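PDB 4NLM: Lmo1340 protein from Listeria monocytogenes, which is of unknown function but is probably a surface lipoprotein, built around a YqgU-like six-bladed beta propeller. Local coordinates for residues Thr87-Ser92 against Lys113-Ile118; Ser58-Thr63 against Val94-Asp99; Met150-Ser155 against Phe160-Trp165. All blocks are in the same frame, centred on the assembly; numbering follows the deposited sequence.

Contact 1: Thr87-Ser92 against Lys113-Ile118; sequences TKESIS and KATMRI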
# COMPACT_ATOMS: atom_id res chain seq x y z
N THR A 87 19.64 -1.55 11.63
CA THR A 87 19.24 -1.12 12.95
C THR A 87 18.95 -2.29 13.85
O THR A 87 18.54 -3.36 13.39
CB THR A 87 17.99 -0.22 12.91
OG1 THR A 87 17.67 0.25 14.21
CG2 THR A 87 16.79 -0.92 12.32
N LYS A 88 19.15 -2.09 15.16
CA LYS A 88 18.77 -3.09 16.15
C LYS A 88 17.38 -2.80 16.73
O LYS A 88 16.86 -3.56 17.54
CB LYS A 88 19.79 -3.13 17.27
CG LYS A 88 21.12 -3.67 16.79
CD LYS A 88 22.10 -3.88 17.91
CE LYS A 88 23.27 -4.76 17.48
NZ LYS A 88 22.85 -6.18 17.27
N GLU A 89 16.78 -1.68 16.34
CA GLU A 89 15.45 -1.32 16.83
C GLU A 89 14.38 -2.28 16.28
O GLU A 89 14.57 -2.88 15.23
CB GLU A 89 15.12 0.13 16.49
CG GLU A 89 16.08 1.12 17.12
CD GLU A 89 15.67 2.58 17.03
OE1 GLU A 89 14.50 2.88 16.70
OE2 GLU A 89 16.52 3.44 17.37
N SER A 90 13.26 -2.37 16.99
CA SER A 90 12.12 -3.19 16.58
C SER A 90 11.40 -2.49 15.43
O SER A 90 11.06 -1.32 15.53
CB SER A 90 11.18 -3.38 17.76
OG SER A 90 10.02 -4.09 17.39
N ILE A 91 11.20 -3.19 14.31
CA ILE A 91 10.60 -2.56 13.14
C ILE A 91 9.10 -2.58 13.23
O ILE A 91 8.51 -3.65 13.40
CB ILE A 91 11.00 -3.31 11.83
CG1 ILE A 91 12.52 -3.57 11.74
CG2 ILE A 91 10.51 -2.57 10.61
CD1 ILE A 91 13.37 -2.33 11.76
N SER A 92 8.48 -1.42 13.13
CA SER A 92 7.04 -1.32 13.16
C SER A 92 6.47 -1.08 11.75
O SER A 92 5.48 -1.70 11.38
CB SER A 92 6.65 -0.16 14.06
OG SER A 92 7.27 -0.32 15.34
N LYS A 113 10.26 4.27 23.99
CA LYS A 113 10.78 5.14 22.94
C LYS A 113 10.70 4.57 21.56
O LYS A 113 11.12 3.43 21.32
CB LYS A 113 12.27 5.44 23.21
CG LYS A 113 12.53 6.20 24.51
CD LYS A 113 13.83 7.01 24.48
CE LYS A 113 13.88 7.96 25.68
NZ LYS A 113 14.96 8.99 25.71
N ALA A 114 10.19 5.39 20.64
CA ALA A 114 10.11 5.04 19.20
C ALA A 114 10.52 6.27 18.42
O ALA A 114 10.57 7.38 18.94
CB ALA A 114 8.71 4.63 18.81
N THR A 115 10.82 6.06 17.13
CA THR A 115 11.30 7.10 16.27
C THR A 115 10.74 6.86 14.91
O THR A 115 10.64 5.71 14.44
CB THR A 115 12.85 7.02 16.18
OG1 THR A 115 13.47 7.06 17.48
CG2 THR A 115 13.41 8.12 15.37
N MSE A 116 10.42 7.96 14.23
CA MSE A 116 10.12 7.95 12.80
C MSE A 116 11.30 8.62 12.16
O MSE A 116 11.63 9.76 12.50
CB MSE A 116 8.90 8.73 12.40
CG MSE A 116 7.58 8.39 12.99
SE MSE A 116 6.31 9.87 12.57
CE MSE A 116 5.04 8.83 13.64
N ARG A 117 11.96 7.91 11.25
CA ARG A 117 13.09 8.42 10.51
C ARG A 117 12.86 8.40 9.01
O ARG A 117 12.25 7.45 8.50
CB ARG A 117 14.34 7.58 10.73
CG ARG A 117 14.88 7.59 12.14
CD ARG A 117 16.12 6.74 12.23
NE ARG A 117 16.71 6.77 13.56
CZ ARG A 117 16.39 5.92 14.53
NH1 ARG A 117 16.98 6.02 15.72
NH2 ARG A 117 15.50 4.97 14.32
N ILE A 118 13.36 9.43 8.32
CA ILE A 118 13.37 9.44 6.88
C ILE A 118 14.83 9.18 6.49
O ILE A 118 15.73 9.90 6.94
CB ILE A 118 12.92 10.78 6.29
CG1 ILE A 118 11.55 11.17 6.84
CG2 ILE A 118 12.95 10.74 4.76
CD1 ILE A 118 10.45 10.17 6.59
O HOH W 1 13.44 4.62 18.72

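Contact 2: Ser58-Thr63 against Val94-Asp99; sequences SVLLQT and VQISPD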
# COMPACT_ATOMS: atom_id res chain seq x y z
N SER A 58 14.89 -3.22 -9.39
CA SER A 58 15.38 -3.49 -8.05
C SER A 58 14.32 -3.29 -7.00
O SER A 58 13.36 -2.54 -7.23
CB SER A 58 16.61 -2.66 -7.73
OG SER A 58 16.25 -1.30 -7.64
N VAL A 59 14.53 -3.96 -5.87
CA VAL A 59 13.58 -3.96 -4.78
C VAL A 59 14.30 -3.66 -3.47
O VAL A 59 15.52 -3.78 -3.38
CB VAL A 59 12.83 -5.30 -4.66
CG1 VAL A 59 12.06 -5.54 -5.95
CG2 VAL A 59 13.76 -6.45 -4.28
N LEU A 60 13.50 -3.26 -2.48
CA LEU A 60 13.97 -3.09 -1.11
C LEU A 60 13.78 -4.40 -0.32
O LEU A 60 12.67 -4.82 -0.15
CB LEU A 60 13.22 -1.93 -0.44
CG LEU A 60 13.59 -1.64 1.01
CD1 LEU A 60 15.05 -1.31 1.13
CD2 LEU A 60 12.72 -0.54 1.58
N LEU A 61 14.91 -4.96 0.06
CA LEU A 61 14.98 -6.24 0.78
C LEU A 61 15.27 -6.02 2.24
O LEU A 61 16.22 -5.35 2.60
CB LEU A 61 16.10 -7.07 0.15
CG LEU A 61 16.41 -8.39 0.81
CD1 LEU A 61 15.23 -9.37 0.82
CD2 LEU A 61 17.64 -9.05 0.21
N GLN A 62 14.46 -6.65 3.08
CA GLN A 62 14.60 -6.61 4.55
C GLN A 62 14.89 -8.01 5.07
O GLN A 62 14.14 -8.95 4.84
CB GLN A 62 13.32 -6.07 5.15
CG GLN A 62 13.38 -5.89 6.67
CD GLN A 62 12.06 -5.49 7.24
OE1 GLN A 62 11.25 -4.85 6.57
NE2 GLN A 62 11.84 -5.81 8.52
N THR A 63 16.02 -8.10 5.78
CA THR A 63 16.45 -9.36 6.41
C THR A 63 16.87 -9.02 7.84
O THR A 63 17.03 -7.85 8.20
CB THR A 63 17.64 -9.97 5.67
OG1 THR A 63 18.75 -9.07 5.64
CG2 THR A 63 17.28 -10.39 4.25
N VAL A 94 7.80 0.16 7.50
CA VAL A 94 8.77 0.63 6.51
C VAL A 94 7.99 0.97 5.27
O VAL A 94 7.23 0.14 4.79
CB VAL A 94 9.82 -0.42 6.14
CG1 VAL A 94 10.87 0.15 5.23
CG2 VAL A 94 10.45 -1.06 7.38
N GLN A 95 8.19 2.16 4.75
CA GLN A 95 7.57 2.56 3.48
C GLN A 95 8.59 3.22 2.59
O GLN A 95 9.53 3.86 3.06
CB GLN A 95 6.44 3.54 3.70
CG GLN A 95 5.19 2.96 4.29
CD GLN A 95 4.01 3.91 4.18
OE1 GLN A 95 4.01 4.86 3.36
NE2 GLN A 95 2.99 3.66 4.95
N ILE A 96 8.39 3.02 1.30
CA ILE A 96 9.19 3.67 0.25
C ILE A 96 8.45 4.93 -0.20
O ILE A 96 7.24 4.91 -0.37
CB ILE A 96 9.39 2.70 -0.93
CG1 ILE A 96 10.13 1.46 -0.45
CG2 ILE A 96 10.09 3.35 -2.09
CD1 ILE A 96 9.92 0.24 -1.33
N SER A 97 9.19 6.04 -0.34
CA SER A 97 8.57 7.30 -0.72
C SER A 97 7.97 7.23 -2.13
O SER A 97 8.41 6.44 -2.96
CB SER A 97 9.59 8.43 -0.65
OG SER A 97 10.55 8.32 -1.67
N PRO A 98 6.96 8.08 -2.38
CA PRO A 98 6.32 8.06 -3.69
C PRO A 98 7.29 8.32 -4.85
O PRO A 98 7.02 7.86 -5.95
CB PRO A 98 5.29 9.19 -3.55
CG PRO A 98 4.94 9.19 -2.09
CD PRO A 98 6.25 8.94 -1.44
N ASP A 99 8.38 9.03 -4.60
CA ASP A 99 9.36 9.35 -5.64
C ASP A 99 10.54 8.37 -5.60
O ASP A 99 11.52 8.57 -6.33
CB ASP A 99 9.82 10.83 -5.56
CG ASP A 99 10.53 11.18 -4.26
OD1 ASP A 99 10.66 10.33 -3.38
OD2 ASP A 99 10.96 12.34 -4.10

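Contact 3: Met150-Ser155 against Phe160-Trp165; sequences MFVTYS and FQIENW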
# COMPACT_ATOMS: atom_id res chain seq x y z
N MSE A 150 1.36 12.11 6.54
CA MSE A 150 0.27 12.16 7.48
C MSE A 150 0.19 10.80 8.16
O MSE A 150 0.47 9.77 7.55
CB MSE A 150 -1.00 12.47 6.69
CG MSE A 150 -2.33 12.32 7.40
SE MSE A 150 -3.71 13.12 6.24
CE MSE A 150 -3.79 11.81 4.76
N PHE A 151 -0.22 10.76 9.42
CA PHE A 151 -0.34 9.51 10.12
C PHE A 151 -1.43 9.53 11.15
O PHE A 151 -1.73 10.56 11.78
CB PHE A 151 1.00 9.05 10.68
CG PHE A 151 1.68 10.05 11.55
CD1 PHE A 151 1.46 10.03 12.90
CD2 PHE A 151 2.58 10.95 11.03
CE1 PHE A 151 2.06 10.93 13.75
CE2 PHE A 151 3.21 11.86 11.88
CZ PHE A 151 2.94 11.85 13.23
N VAL A 152 -2.03 8.35 11.28
CA VAL A 152 -3.06 8.08 12.24
C VAL A 152 -2.45 7.28 13.38
O VAL A 152 -1.89 6.20 13.14
CB VAL A 152 -4.21 7.29 11.58
CG1 VAL A 152 -5.33 7.05 12.59
CG2 VAL A 152 -4.73 8.03 10.35
N THR A 153 -2.56 7.81 14.59
CA THR A 153 -2.07 7.12 15.79
C THR A 153 -3.23 6.68 16.66
O THR A 153 -4.22 7.41 16.82
CB THR A 153 -1.14 8.01 16.62
OG1 THR A 153 -1.75 9.29 16.85
CG2 THR A 153 0.18 8.21 15.93
N TYR A 154 -3.11 5.47 17.19
CA TYR A 154 -4.15 4.88 18.02
C TYR A 154 -3.66 4.65 19.44
O TYR A 154 -2.51 4.26 19.63
CB TYR A 154 -4.54 3.50 17.48
CG TYR A 154 -5.16 3.50 16.11
CD1 TYR A 154 -4.36 3.45 14.98
CD2 TYR A 154 -6.53 3.60 15.95
CE1 TYR A 154 -4.92 3.44 13.72
CE2 TYR A 154 -7.10 3.60 14.68
CZ TYR A 154 -6.29 3.51 13.58
OH TYR A 154 -6.84 3.50 12.32
N SER A 155 -4.51 4.94 20.41
CA SER A 155 -4.24 4.62 21.81
C SER A 155 -5.56 4.70 22.55
O SER A 155 -6.44 5.47 22.17
CB SER A 155 -3.27 5.63 22.42
OG SER A 155 -2.89 5.26 23.73
N PHE A 160 -8.36 7.53 18.19
CA PHE A 160 -7.44 7.76 17.09
C PHE A 160 -7.29 9.26 16.92
O PHE A 160 -8.16 10.01 17.29
CB PHE A 160 -7.91 7.13 15.77
CG PHE A 160 -9.07 7.83 15.15
CD1 PHE A 160 -10.36 7.51 15.52
CD2 PHE A 160 -8.87 8.83 14.20
CE1 PHE A 160 -11.44 8.16 14.94
CE2 PHE A 160 -9.95 9.48 13.64
CZ PHE A 160 -11.23 9.15 14.01
N GLN A 161 -6.17 9.66 16.33
CA GLN A 161 -5.95 11.07 16.00
C GLN A 161 -5.09 11.06 14.75
O GLN A 161 -4.48 10.04 14.43
CB GLN A 161 -5.28 11.81 17.15
CG GLN A 161 -3.87 11.36 17.38
CD GLN A 161 -3.23 11.83 18.66
OE1 GLN A 161 -3.91 12.44 19.49
NE2 GLN A 161 -1.96 11.64 18.81
N ILE A 162 -5.08 12.19 14.07
CA ILE A 162 -4.39 12.34 12.77
C ILE A 162 -3.51 13.58 12.81
O ILE A 162 -3.92 14.64 13.27
CB ILE A 162 -5.39 12.50 11.62
CG1 ILE A 162 -6.49 11.43 11.71
CG2 ILE A 162 -4.66 12.42 10.27
CD1 ILE A 162 -7.49 11.58 10.60
N GLU A 163 -2.28 13.42 12.35
CA GLU A 163 -1.32 14.52 12.29
C GLU A 163 -0.59 14.48 10.97
O GLU A 163 -0.54 13.48 10.30
CB GLU A 163 -0.32 14.35 13.44
CG GLU A 163 -0.93 14.58 14.81
CD GLU A 163 -0.10 13.99 15.95
OE1 GLU A 163 0.07 14.69 16.96
OE2 GLU A 163 0.38 12.85 15.84
N ASN A 164 -0.06 15.62 10.59
CA ASN A 164 0.76 15.78 9.41
C ASN A 164 2.13 16.26 9.80
O ASN A 164 2.27 17.29 10.46
CB ASN A 164 0.16 16.79 8.44
CG ASN A 164 0.97 16.95 7.17
OD1 ASN A 164 1.45 15.97 6.60
ND2 ASN A 164 1.10 18.16 6.72
N TRP A 165 3.15 15.52 9.40
CA TRP A 165 4.52 15.88 9.61
C TRP A 165 5.20 16.34 8.35
O TRP A 165 5.30 15.53 7.43
CB TRP A 165 5.26 14.67 10.17
CG TRP A 165 6.72 14.88 10.51
CD1 TRP A 165 7.28 15.99 11.07
CD2 TRP A 165 7.78 13.91 10.39
NE1 TRP A 165 8.63 15.77 11.32
CE2 TRP A 165 8.96 14.50 10.91
CE3 TRP A 165 7.85 12.59 9.91
CZ2 TRP A 165 10.18 13.84 10.93
CZ3 TRP A 165 9.07 11.93 9.95
CH2 TRP A 165 10.21 12.55 10.46
O HOH W 2 -1.39 10.94 14.73

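Contact 1: Thr87-Ser92 against Lys113-Ile118
E89 and R117 meet across the width of one strand: the backbones closest to each other are those of E89 and A114, whose CA atoms lie 8.6 Å apart, because strand 102-108 runs between strands 90-96 and 114-120 and pairs with both. Side chains therefore have to span the gap. Those of E89 and R117 extend to meet each other over the intervening strand and, in the R117 conformer modelled here, join in a two-pronged salt bridge. One prong is R117 NH1 to E89 OE2, 3.1 Å with an N-H...O angle of 155°; the oxygen lies near the guanidinium plane but is itself approached from above the carboxylate plane. The second prong, R117 NH2 to E89 OE1, is straighter but weak at 3.3 Å. The two flat groups are turned 61° against each other, so the pair is skewed rather than coplanar. R117 reaches this far because its chain is extended from CG to NE, and E89 answers with a side chain extended beyond CG. T115 supports the arrangement twice. Its CG2 sits 3.8 Å above the centre of the R117 guanidinium, laid on one face, while T115 OG1 is hydrogen-bonded to a water at 2.7 Å, and this water donates to E89 OE1. The S107 hydroxyl and the water hold OE1, with the weak bond from R117 NH2 beside them. The backbone carrying E89 is shaped by an ST turn: T87 OG1 accepts from E89 N at 3.0 Å. The whole is a surface salt bridge spanning the first and third strands, with S107 of the second between them, in a four-stranded antiparallel sheet of the kind that forms a propeller blade, with E89 in the link from the preceding blade.

Contact 2: Ser58-Thr63 against Val94-Asp99
S97 OG is gripped by three groups: it donates to D99 OD1 at 2.6 Å, meeting that oxygen nearly along its C-O bond, and takes the backbone N-H groups of R101 and N102. This knot ties the turn that follows strand 90-96; in that strand V94 and I96 point toward strand 58-63. The two strands run almost antiparallel, at 169°, but their axes stay 9.8 Å apart, a sheet-against-sheet spacing bridged by side chains alone. They belong to successive four-stranded sheets, so this is the face-to-face packing of neighbouring blades in a beta propeller. L60 is the central knob. With CG anti to the backbone N (chi1 180°), it sends CD2 between its two partners, 4.1 Å from V94 CG1 and 3.9 Å from I96 CG1. L60 and I96 run alongside one another, head to tail, which brings I96 CD1 to 4.0 Å from L60 CB. Further along, the extended side chain of Q62 reaches V94 by its amide oxygen, OE1 lying 4.0 Å from V94 CG2. I103 of strand 102-108 touches both L60 and V94, while V51 packs on L60 from the sheet of strand 58-65.

Contact 3: Met150-Ser155 against Phe160-Trp165
Y154 lays CD2 and CE2 of its ring against F160 CB, CE2 at 3.8 Å, and V152 fits in next along the same face. Its two methyls fork, CG1 toward F160 CB and CG2 toward I162 CG1, so V152 fills the notch between those side chains. I162 and selenomethionine M150 run alongside each other, M150 CG 3.7 Å from I162 CG2. On the other face F151 takes the crowded position between its backbone N and carbonyl carbon (chi1 54°), which swings the ring over the neighbouring strand. E163 O lies over one face of that ring, while T153 CG2 and W165 CB close on its edge, W165 CB 3.9 Å from F151 CE2. E163 brings OE2 to 3.3 Å from F151 CE1, carboxylate and ring planes 72° apart. Four backbone bonds hold this antiparallel hairpin. Q161 NE2 adds a bent bond to T153 OG1, 3.1 Å and 136°. A water sits among T153 OG1, F151 O and E163 OE2, with more acceptors in reach than protons to share. The chemistry is thus two-sided: an apolar face at M150, V152 and I162, and a mixed face where T153, in the conformer modelled, Q161 and E163 gather near the water.

Overall arrangement
The three contacts sample three successive four-stranded sheets of the propeller. Contacts 1 and 2 share strand 90-96, have centres 15 Å apart and alternate along the chain: contact 2 joins that strand to the preceding sheet, contact 1 crosses its own sheet nearer the periphery. They touch where I91 packs on the amide of Q62. Contact 3, a hairpin in the following sheet, comes later in sequence; its centre is 17 Å from that of contact 1. Contacts 2 and 3 do not meet, their nearest atoms being about 7 Å apart. Salt bridge and hairpin hold single blades together, while contact 2 and the touches of M116 and I118 on F151 and W165 join neighbouring blades, as expected of a propeller.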